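Local coordinates for sulfoquinovosidase (Escherichia coli, PDB 5AEG), which hydrolyses sulfoquinovosyl diacylglycerides, and simple sulfoquinovosides such as sulfoquinovosyl glycerol, to release sulfoquinovose for breakdown as a carbon and sulfur source, at residues Phe55-Lys60 with Pro147-Glu152; Gly400-Asp405 with Ile450-Arg455; Leu500-Ile505 with Thr531-Thr536. All coordinates share one frame; numbering follows the deposited sequence.

Contact 1 (Phe55-Lys60 with Pro147-Glu152); sequences FSIKDK and PLWTSE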
loop_
_atom_site.group_PDB
_atom_site.type_symbol
_atom_site.label_atom_id
_atom_site.label_comp_id
_atom_site.label_asym_id
_atom_site.label_seq_id
_atom_site.Cartn_x
_atom_site.Cartn_y
_atom_site.Cartn_z
ATOM N N PHE A 55 -16.699 3.891 2.127
ATOM C CA PHE A 55 -17.126 5.220 2.462
ATOM C C PHE A 55 -17.665 5.981 1.291
ATOM O O PHE A 55 -17.038 6.075 0.227
ATOM C CB PHE A 55 -15.963 6.044 3.042
ATOM C CG PHE A 55 -15.601 5.711 4.409
ATOM C CD1 PHE A 55 -14.660 4.727 4.705
ATOM C CD2 PHE A 55 -16.139 6.440 5.475
ATOM C CE1 PHE A 55 -14.293 4.444 5.967
ATOM C CE2 PHE A 55 -15.752 6.175 6.750
ATOM C CZ PHE A 55 -14.835 5.172 7.042
ATOM N N SER A 56 -18.798 6.630 1.518
ATOM C CA SER A 56 -19.237 7.698 0.635
ATOM C C SER A 56 -18.981 9.003 1.382
ATOM O O SER A 56 -19.532 9.220 2.425
ATOM C CB SER A 56 -20.725 7.579 0.363
ATOM O OG SER A 56 -21.160 8.764 -0.239
ATOM N N ILE A 57 -18.088 9.804 0.869
ATOM C CA ILE A 57 -17.618 11.006 1.577
ATOM C C ILE A 57 -17.682 12.158 0.619
ATOM O O ILE A 57 -17.080 12.156 -0.420
ATOM C CB ILE A 57 -16.274 10.825 2.337
ATOM C CG1 ILE A 57 -15.802 12.179 2.890
ATOM C CG2 ILE A 57 -15.194 10.113 1.529
ATOM C CD1 ILE A 57 -14.897 12.021 4.099
ATOM N N LYS A 58 -18.483 13.143 0.940
ATOM C CA LYS A 58 -18.529 14.350 0.106
ATOM C C LYS A 58 -18.721 15.622 0.941
ATOM O O LYS A 58 -19.112 15.535 2.082
ATOM C CB LYS A 58 -19.659 14.235 -0.885
ATOM C CG LYS A 58 -21.014 14.251 -0.217
ATOM C CD LYS A 58 -22.049 14.891 -1.150
ATOM C CE LYS A 58 -22.251 14.106 -2.433
ATOM N NZ LYS A 58 -22.731 12.741 -2.083
ATOM N N ASP A 59 -18.485 16.791 0.350
ATOM C CA ASP A 59 -18.666 18.034 1.139
ATOM C C ASP A 59 -20.114 18.590 1.092
ATOM O O ASP A 59 -20.778 18.474 0.073
ATOM C CB ASP A 59 -17.731 19.105 0.607
ATOM C CG ASP A 59 -17.325 20.092 1.679
ATOM O OD1 ASP A 59 -17.817 20.017 2.851
ATOM O OD2 ASP A 59 -16.470 20.902 1.311
ATOM N N LYS A 60 -20.585 19.180 2.184
ATOM C CA LYS A 60 -21.612 20.208 2.131
ATOM C C LYS A 60 -20.877 21.562 2.193
ATOM O O LYS A 60 -20.645 22.050 3.267
ATOM C CB LYS A 60 -22.584 20.133 3.310
ATOM C CG LYS A 60 -23.157 18.759 3.572
ATOM C CD LYS A 60 -24.100 18.783 4.777
ATOM C CE LYS A 60 -25.507 19.208 4.381
ATOM N NZ LYS A 60 -26.217 18.063 3.731
ATOM N N PRO A 147 -9.162 12.001 -4.513
ATOM C CA PRO A 147 -9.474 12.002 -3.097
ATOM C C PRO A 147 -8.549 11.027 -2.347
ATOM O O PRO A 147 -8.301 9.873 -2.800
ATOM C CB PRO A 147 -10.924 11.460 -3.062
ATOM C CG PRO A 147 -11.478 11.872 -4.411
ATOM C CD PRO A 147 -10.291 11.543 -5.309
ATOM N N LEU A 148 -8.137 11.456 -1.172
ATOM C CA LEU A 148 -7.234 10.748 -0.292
ATOM C C LEU A 148 -7.914 10.450 1.056
ATOM O O LEU A 148 -7.806 11.226 2.065
ATOM C CB LEU A 148 -5.979 11.591 -0.044
ATOM C CG LEU A 148 -5.205 11.882 -1.362
ATOM C CD1 LEU A 148 -4.069 12.871 -1.077
ATOM C CD2 LEU A 148 -4.675 10.631 -2.103
ATOM N N TRP A 149 -8.551 9.280 1.108
ATOM C CA TRP A 149 -9.312 8.875 2.251
ATOM C C TRP A 149 -9.247 7.361 2.346
ATOM O O TRP A 149 -9.687 6.693 1.408
ATOM C CB TRP A 149 -10.699 9.373 2.047
ATOM C CG TRP A 149 -11.608 9.038 3.198
ATOM C CD1 TRP A 149 -12.503 7.983 3.282
ATOM C CD2 TRP A 149 -11.683 9.714 4.455
ATOM N NE1 TRP A 149 -13.135 7.994 4.508
ATOM C CE2 TRP A 149 -12.663 9.032 5.248
ATOM C CE3 TRP A 149 -11.071 10.862 4.978
ATOM C CZ2 TRP A 149 -13.024 9.481 6.521
ATOM C CZ3 TRP A 149 -11.442 11.311 6.268
ATOM C CH2 TRP A 149 -12.397 10.613 7.008
ATOM N N THR A 150 -8.640 6.838 3.396
ATOM C CA THR A 150 -8.442 5.372 3.519
ATOM C C THR A 150 -9.781 4.693 3.647
ATOM O O THR A 150 -10.706 5.216 4.315
ATOM C CB THR A 150 -7.425 4.922 4.602
ATOM O OG1 THR A 150 -7.174 3.549 4.366
ATOM C CG2 THR A 150 -7.899 5.163 6.025
ATOM N N SER A 151 -9.961 3.609 2.909
ATOM C CA SER A 151 -11.227 2.898 2.842
ATOM C C SER A 151 -11.025 1.498 2.301
ATOM O O SER A 151 -9.892 1.105 1.947
ATOM C CB SER A 151 -12.254 3.599 1.954
ATOM O OG SER A 151 -12.078 3.471 0.514
ATOM N N GLU A 152 -12.111 0.730 2.276
ATOM C CA GLU A 152 -12.053 -0.493 1.441
ATOM C C GLU A 152 -11.687 -0.079 0.041
ATOM O O GLU A 152 -12.007 1.005 -0.490
ATOM C CB GLU A 152 -13.328 -1.285 1.427
ATOM C CG GLU A 152 -13.817 -1.718 2.816
ATOM C CD GLU A 152 -12.720 -2.320 3.623
ATOM O OE1 GLU A 152 -12.042 -3.238 3.047
ATOM O OE2 GLU A 152 -12.480 -1.857 4.797
HETATM O O HOH W 1 -14.297 5.397 -0.099
#
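Trp149 turns the edge of its indole against one face of the Phe55 ring. This is an edge-to-face (T-shaped) pair, with the planes at 84° and the five-membered ring centroid of Trp149 4.7 Å from the ring centroid of Phe55. Trp149 NE1 leads and comes down nearest Phe55 CG, at 3.4 Å. Over one face of the indole sits Ile57. Its CD1 stands above the six-membered ring of Trp149, 3.8 Å from the centroid and almost on the ring normal, a CH-pi contact. Ile57 CG2 lies above the other end, 3.9 Å from Trp149 CD1. Trp149 CG is anti to the backbone N (chi1 -179°), which carries the indole across to Phe55 and Ile57. His426 also stacks on Trp149 and meets Phe55. At the edge of the Phe55 ring, Ser151 CB lies 3.8 Å from Phe55 CD1.

No direct hydrogen bond joins 55-60 to 147-152. Water 1 does so instead, donating to Phe55 O (2.8 Å) and to Ser151 OG (3.0 Å). Both segments belong to the N-terminal galactose mutarotase-like domain, where the chain following strand 145-148 packs against the beginning of strand 56-74. An alanine at Trp149 would probably open a gap between Phe55 and Ile57 and leave the Phe55 face without its N-H edge. The contact is thus mainly aromatic and apolar, with one water-bridged polar link beside it.

Contact 2 (Gly400-Asp405 with Ile450-Arg455); sequences GGWMAD and ILFFMR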
loop_
_atom_site.group_PDB
_atom_site.type_symbol
_atom_site.label_atom_id
_atom_site.label_comp_id
_atom_site.label_asym_id
_atom_site.label_seq_id
_atom_site.Cartn_x
_atom_site.Cartn_y
_atom_site.Cartn_z
ATOM N N GLY A 400 6.476 -16.972 12.994
ATOM C CA GLY A 400 7.457 -16.254 12.195
ATOM C C GLY A 400 6.991 -14.960 11.474
ATOM O O GLY A 400 7.795 -14.258 10.872
ATOM N N GLY A 401 5.697 -14.708 11.535
ATOM C CA GLY A 401 5.074 -13.565 10.934
ATOM C C GLY A 401 3.599 -13.691 10.971
ATOM O O GLY A 401 3.087 -14.663 11.553
ATOM N N TRP A 402 2.915 -12.721 10.358
ATOM C CA TRP A 402 1.452 -12.747 10.317
ATOM C C TRP A 402 0.964 -11.713 9.357
ATOM O O TRP A 402 1.684 -10.764 9.073
ATOM C CB TRP A 402 0.811 -12.456 11.707
ATOM C CG TRP A 402 1.417 -11.259 12.454
ATOM C CD1 TRP A 402 1.013 -9.904 12.377
ATOM C CD2 TRP A 402 2.482 -11.288 13.374
ATOM N NE1 TRP A 402 1.800 -9.133 13.156
ATOM C CE2 TRP A 402 2.682 -9.938 13.828
ATOM C CE3 TRP A 402 3.245 -12.326 13.944
ATOM C CZ2 TRP A 402 3.671 -9.587 14.753
ATOM C CZ3 TRP A 402 4.261 -11.972 14.913
ATOM C CH2 TRP A 402 4.439 -10.611 15.304
ATOM N N MET A 403 -0.287 -11.878 8.919
ATOM C CA MET A 403 -0.997 -10.841 8.270
ATOM C C MET A 403 -1.466 -9.913 9.372
ATOM O O MET A 403 -2.107 -10.394 10.302
ATOM C CB MET A 403 -2.188 -11.390 7.473
ATOM C CG MET A 403 -3.101 -10.373 6.838
ATOM S SD MET A 403 -4.487 -11.015 5.899
ATOM C CE MET A 403 -3.694 -11.484 4.364
ATOM N N ALA A 404 -1.126 -8.612 9.258
ATOM C CA ALA A 404 -1.669 -7.600 10.176
ATOM C C ALA A 404 -2.658 -6.828 9.358
ATOM O O ALA A 404 -2.311 -5.861 8.622
ATOM C CB ALA A 404 -0.580 -6.687 10.747
ATOM N N ASP A 405 -3.912 -7.273 9.436
ATOM C CA ASP A 405 -4.937 -6.837 8.515
ATOM C C ASP A 405 -5.663 -5.574 9.024
ATOM O O ASP A 405 -5.523 -5.210 10.174
ATOM C CB ASP A 405 -5.931 -7.980 8.368
ATOM C CG ASP A 405 -6.819 -7.895 7.149
ATOM O OD1 ASP A 405 -6.638 -7.065 6.199
ATOM O OD2 ASP A 405 -7.751 -8.727 7.103
ATOM N N ILE A 450 11.221 -11.823 12.185
ATOM C CA ILE A 450 9.789 -11.982 11.983
ATOM C C ILE A 450 9.318 -11.008 10.902
ATOM O O ILE A 450 9.759 -9.861 10.847
ATOM C CB ILE A 450 9.035 -11.747 13.333
ATOM C CG1 ILE A 450 9.337 -12.943 14.259
ATOM C CG2 ILE A 450 7.525 -11.548 13.194
ATOM C CD1 ILE A 450 8.830 -12.748 15.699
ATOM N N LEU A 451 8.389 -11.476 10.079
ATOM C CA LEU A 451 7.849 -10.643 8.958
ATOM C C LEU A 451 6.313 -10.525 9.062
ATOM O O LEU A 451 5.582 -11.540 8.936
ATOM C CB LEU A 451 8.320 -11.230 7.584
ATOM C CG LEU A 451 7.836 -10.198 6.550
ATOM C CD1 LEU A 451 8.661 -8.963 6.330
ATOM C CD2 LEU A 451 6.826 -10.625 5.515
ATOM N N PHE A 452 5.833 -9.326 9.300
ATOM C CA PHE A 452 4.392 -9.060 9.181
ATOM C C PHE A 452 4.095 -8.290 7.901
ATOM O O PHE A 452 4.949 -7.551 7.352
ATOM C CB PHE A 452 3.784 -8.382 10.423
ATOM C CG PHE A 452 4.281 -7.057 10.708
ATOM C CD1 PHE A 452 3.652 -5.921 10.175
ATOM C CD2 PHE A 452 5.329 -6.899 11.578
ATOM C CE1 PHE A 452 4.134 -4.644 10.502
ATOM C CE2 PHE A 452 5.833 -5.663 11.857
ATOM C CZ PHE A 452 5.237 -4.536 11.358
ATOM N N PHE A 453 2.892 -8.442 7.424
ATOM C CA PHE A 453 2.516 -7.795 6.196
ATOM C C PHE A 453 1.161 -7.142 6.368
ATOM O O PHE A 453 0.284 -7.735 7.027
ATOM C CB PHE A 453 2.618 -8.740 4.979
ATOM C CG PHE A 453 1.928 -10.069 5.145
ATOM C CD1 PHE A 453 2.571 -11.121 5.746
ATOM C CD2 PHE A 453 0.671 -10.274 4.583
ATOM C CE1 PHE A 453 1.925 -12.338 5.929
ATOM C CE2 PHE A 453 0.028 -11.504 4.709
ATOM C CZ PHE A 453 0.675 -12.530 5.372
ATOM N N MET A 454 0.988 -5.974 5.735
ATOM C CA MET A 454 -0.212 -5.173 5.885
ATOM C C MET A 454 -0.783 -4.791 4.574
ATOM O O MET A 454 -0.041 -4.689 3.555
ATOM C CB MET A 454 0.178 -3.827 6.641
ATOM C CG MET A 454 0.805 -4.137 7.974
ATOM S SD MET A 454 0.965 -2.678 9.021
ATOM C CE MET A 454 -0.727 -2.332 9.498
ATOM N N ARG A 455 -2.089 -4.501 4.540
ATOM C CA ARG A 455 -2.628 -3.845 3.376
ATOM C C ARG A 455 -2.836 -2.344 3.542
ATOM O O ARG A 455 -2.513 -1.596 2.673
ATOM C CB ARG A 455 -3.901 -4.488 2.830
ATOM C CG ARG A 455 -5.154 -4.508 3.688
ATOM C CD ARG A 455 -6.303 -5.252 2.940
ATOM N NE ARG A 455 -7.304 -5.554 3.988
ATOM C CZ ARG A 455 -8.441 -4.916 4.279
ATOM N NH1 ARG A 455 -8.939 -3.957 3.572
ATOM N NH2 ARG A 455 -9.120 -5.260 5.346
HETATM O O HOH W 2 -3.565 -3.935 6.986
#
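Gly400-Asp405 and Ile450-Arg455 pair as neighbouring parallel strands in the catalytic barrel, and a salt bridge joins their C-terminal ends. Strands 401-404 and 451-454 run 15° apart. Among their backbone bonds, Phe453 N gives to Trp402 O at 3.1 Å and Ala404 N to Phe453 O at 2.8 Å. Trp402, Ala404, Phe452 and Met454 point to one face of the sheet. There Phe452 CB sits over the five-membered ring of Trp402, 3.8 Å from its centroid. The two aromatic planes are near parallel but slid apart, with little overlap. Trp402 NE1 bonds Asn437 of helix 422-444. Helix 422-444 links the two strands, so this is a beta-alpha-beta unit of the family 31 TIM barrel.

On the face of Met403 and Phe453, the Phe453 ring lies over the Met403 backbone, with Met403 CA 3.8 Å from the ring centroid. Phe453 CG stands between the backbone N and the carbonyl carbon (chi1 51°), which swings the ring across the neighbouring strand.

Asp405, the catalytic nucleophile, follows its strand. Its OD1 takes the N-H of Arg455 NE at 2.8 Å, nearly along its own C-O axis, and a weak bond from Arg455 NH2. The carboxylate and guanidinium planes stand 67° apart. OD2 of Asp405 is bonded by Tyr333. Water 2 spans the opening strands, donating to Ala404 O and accepting from Arg455 N.

Contact 3 (Leu500-Ile505 with Thr531-Thr536); sequences LHHSDI and TPMMRT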
loop_
_atom_site.group_PDB
_atom_site.type_symbol
_atom_site.label_atom_id
_atom_site.label_comp_id
_atom_site.label_asym_id
_atom_site.label_seq_id
_atom_site.Cartn_x
_atom_site.Cartn_y
_atom_site.Cartn_z
ATOM N N LEU A 500 8.835 -2.715 -0.546
ATOM C CA LEU A 500 8.607 -4.131 -0.346
ATOM C C LEU A 500 7.134 -4.475 -0.528
ATOM O O LEU A 500 6.322 -4.090 0.317
ATOM C CB LEU A 500 9.119 -4.572 1.053
ATOM C CG LEU A 500 10.587 -4.223 1.384
ATOM C CD1 LEU A 500 10.903 -4.543 2.818
ATOM C CD2 LEU A 500 11.473 -4.959 0.458
ATOM N N HIS A 501 6.774 -5.242 -1.565
ATOM C CA HIS A 501 5.396 -5.383 -1.983
ATOM C C HIS A 501 5.167 -6.760 -2.558
ATOM O O HIS A 501 5.919 -7.176 -3.406
ATOM C CB HIS A 501 5.079 -4.343 -3.089
ATOM C CG HIS A 501 3.637 -4.140 -3.391
ATOM N ND1 HIS A 501 3.025 -4.645 -4.514
ATOM C CD2 HIS A 501 2.712 -3.372 -2.785
ATOM C CE1 HIS A 501 1.789 -4.208 -4.587
ATOM N NE2 HIS A 501 1.587 -3.383 -3.568
ATOM N N HIS A 502 4.049 -7.386 -2.172
ATOM C CA HIS A 502 3.579 -8.633 -2.827
ATOM C C HIS A 502 2.091 -8.663 -2.862
ATOM O O HIS A 502 1.385 -7.699 -2.394
ATOM C CB HIS A 502 4.165 -9.904 -2.120
ATOM C CG HIS A 502 3.534 -10.241 -0.797
ATOM N ND1 HIS A 502 3.720 -9.494 0.340
ATOM C CD2 HIS A 502 2.688 -11.237 -0.444
ATOM C CE1 HIS A 502 3.108 -10.066 1.362
ATOM N NE2 HIS A 502 2.387 -11.063 0.891
ATOM N N SER A 503 1.593 -9.690 -3.534
ATOM C CA SER A 503 0.169 -9.887 -3.686
ATOM C C SER A 503 -0.188 -11.368 -3.385
ATOM O O SER A 503 0.678 -12.282 -3.401
ATOM C CB SER A 503 -0.332 -9.441 -5.055
ATOM O OG SER A 503 0.303 -10.227 -6.137
ATOM N N ASP A 504 -1.476 -11.565 -3.081
ATOM C CA ASP A 504 -2.032 -12.941 -2.973
ATOM C C ASP A 504 -1.878 -13.702 -4.340
ATOM O O ASP A 504 -2.394 -13.239 -5.370
ATOM C CB ASP A 504 -3.529 -12.897 -2.626
ATOM C CG ASP A 504 -3.824 -12.252 -1.269
ATOM O OD1 ASP A 504 -3.203 -12.571 -0.225
ATOM O OD2 ASP A 504 -4.664 -11.324 -1.294
ATOM N N ILE A 505 -1.138 -14.786 -4.358
ATOM C CA ILE A 505 -1.011 -15.577 -5.548
ATOM C C ILE A 505 -2.392 -16.201 -5.862
ATOM O O ILE A 505 -2.899 -17.003 -5.093
ATOM C CB ILE A 505 0.044 -16.684 -5.449
ATOM C CG1 ILE A 505 1.423 -16.075 -5.344
ATOM C CG2 ILE A 505 -0.067 -17.531 -6.699
ATOM C CD1 ILE A 505 2.584 -16.973 -4.952
ATOM N N THR A 531 8.883 -11.097 -7.630
ATOM C CA THR A 531 8.591 -10.099 -6.597
ATOM C C THR A 531 9.355 -10.548 -5.358
ATOM O O THR A 531 9.917 -11.655 -5.344
ATOM C CB THR A 531 7.076 -9.938 -6.281
ATOM O OG1 THR A 531 6.627 -11.104 -5.601
ATOM C CG2 THR A 531 6.297 -9.690 -7.483
ATOM N N PRO A 532 9.416 -9.711 -4.291
ATOM C CA PRO A 532 10.185 -10.193 -3.183
ATOM C C PRO A 532 9.546 -11.227 -2.216
ATOM O O PRO A 532 10.203 -11.651 -1.214
ATOM C CB PRO A 532 10.571 -8.915 -2.399
ATOM C CG PRO A 532 9.583 -7.931 -2.764
ATOM C CD PRO A 532 9.179 -8.252 -4.225
ATOM N N MET A 533 8.314 -11.651 -2.460
ATOM C CA MET A 533 7.688 -12.612 -1.530
ATOM C C MET A 533 6.625 -13.384 -2.296
ATOM O O MET A 533 5.850 -12.772 -3.012
ATOM C CB MET A 533 7.106 -11.870 -0.312
ATOM C CG MET A 533 6.426 -12.787 0.683
ATOM S SD MET A 533 6.053 -11.876 2.160
ATOM C CE MET A 533 4.976 -13.072 2.969
ATOM N N MET A 534 6.607 -14.682 -2.106
ATOM C CA MET A 534 5.639 -15.581 -2.669
ATOM C C MET A 534 4.728 -16.140 -1.559
ATOM O O MET A 534 5.227 -16.790 -0.625
ATOM C CB MET A 534 6.306 -16.773 -3.345
ATOM C CG MET A 534 7.118 -16.373 -4.584
ATOM S SD MET A 534 7.619 -17.775 -5.569
ATOM C CE MET A 534 6.117 -18.375 -6.411
ATOM N N ARG A 535 3.416 -15.880 -1.663
ATOM C CA ARG A 535 2.459 -16.304 -0.611
ATOM C C ARG A 535 1.114 -16.469 -1.269
ATOM O O ARG A 535 0.699 -15.574 -2.030
ATOM C CB ARG A 535 2.378 -15.275 0.532
ATOM C CG ARG A 535 1.331 -15.704 1.590
ATOM C CD ARG A 535 1.067 -14.658 2.621
ATOM N NE ARG A 535 0.673 -13.345 2.010
ATOM C CZ ARG A 535 -0.526 -13.099 1.502
ATOM N NH1 ARG A 535 -1.505 -14.037 1.453
ATOM N NH2 ARG A 535 -0.808 -11.910 0.953
ATOM N N THR A 536 0.481 -17.638 -1.053
ATOM C CA THR A 536 -0.816 -17.908 -1.580
ATOM C C THR A 536 -1.961 -17.556 -0.619
ATOM O O THR A 536 -1.735 -17.176 0.568
ATOM C CB THR A 536 -0.921 -19.384 -2.009
ATOM O OG1 THR A 536 -1.124 -20.214 -0.894
ATOM C CG2 THR A 536 0.312 -19.864 -2.779
HETATM O O HOH W 3 3.804 -11.204 -5.199
HETATM O O HOH W 4 3.112 -13.599 -3.368
#
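His501 touches Pro532 through its carbonyl, with His501 O 3.5 Å from Pro532 CD. Its imidazole leads away to Glu134, which bonds NE2. His502 points into the second segment. Its CG stands between the backbone N and the carbonyl carbon (chi1 75°), which lays the ring beside the extended side chain of Met533. Met533 SD lies over one ring face, 3.8 Å from the centroid, in a Met-aromatic contact. The ring edge faces Arg535. NE2 of His502 accepts from Arg535 NE at 3.1 Å, in the plane of the imidazole, and weakly from Arg535 NH2. This is consistent with a proton on ND1, which makes a weak bond to Met468 O. The ring and the guanidinium are turned 76° from each other.

Ser503 works through water. Water 3 accepts from Ser503 N and donates to Thr531 OG1. The Thr531 hydroxyl also bonds Ser528 O. Water 4 lies near Ser503 O and Met533 O and accepts from Arg535 N. The Ser503 hydroxyl bonds Trp524.

Asp504 receives the far end of Arg535. Both NH1 (2.8 Å) and NH2 (2.7 Å) of Arg535 give to the single atom OD1 of Asp504, a salt bridge gripped end-on. OD2 of Asp504 is held by Trp469. Arg535 bends at chi3 (54°), so its guanidinium can meet His502 and Asp504 together. The shared bonds are likely to fix its rotation.

Ile505 N bonds Arg535 O at 3.1 Å, nearly straight. Ile505 CD1 reaches Met534 CB, 4.1 Å away.

Strand 501-505, helix 518-528 and strand 534-536 form a beta-alpha-beta unit of the TIM barrel. Helix 518-528 packs on Ser503, Ile505 and Met534, and helix 552-567 on Ile505, Met534 and Thr536. Strand 468-469 bonds the backbone of His502, and strand 257-260 that of Met534 and Thr536.

Contacts 2 and 3 belong to one barrel, with centres about 12 Å apart. They meet where Phe453 CE2 packs 3.3 Å from Arg535 NE, and where Leu451 CD2 lies 3.7 Å from Met533 SD. Contact 1 lies in the mutarotase-like domain, its centre about 27 Å from that of contact 2. It still reaches the barrel, because Glu152 OE1 forms a salt bridge with Arg455 NH1 at 3.2 Å. Arg455 thus ties the N-terminal domain to the nucleophile Asp405 of contact 2. From contact 3, the Asp504 side chain is about 3 Å from that of the substrate-binding His537 and about 6 Å from that of Asp472, the inferred proton donor.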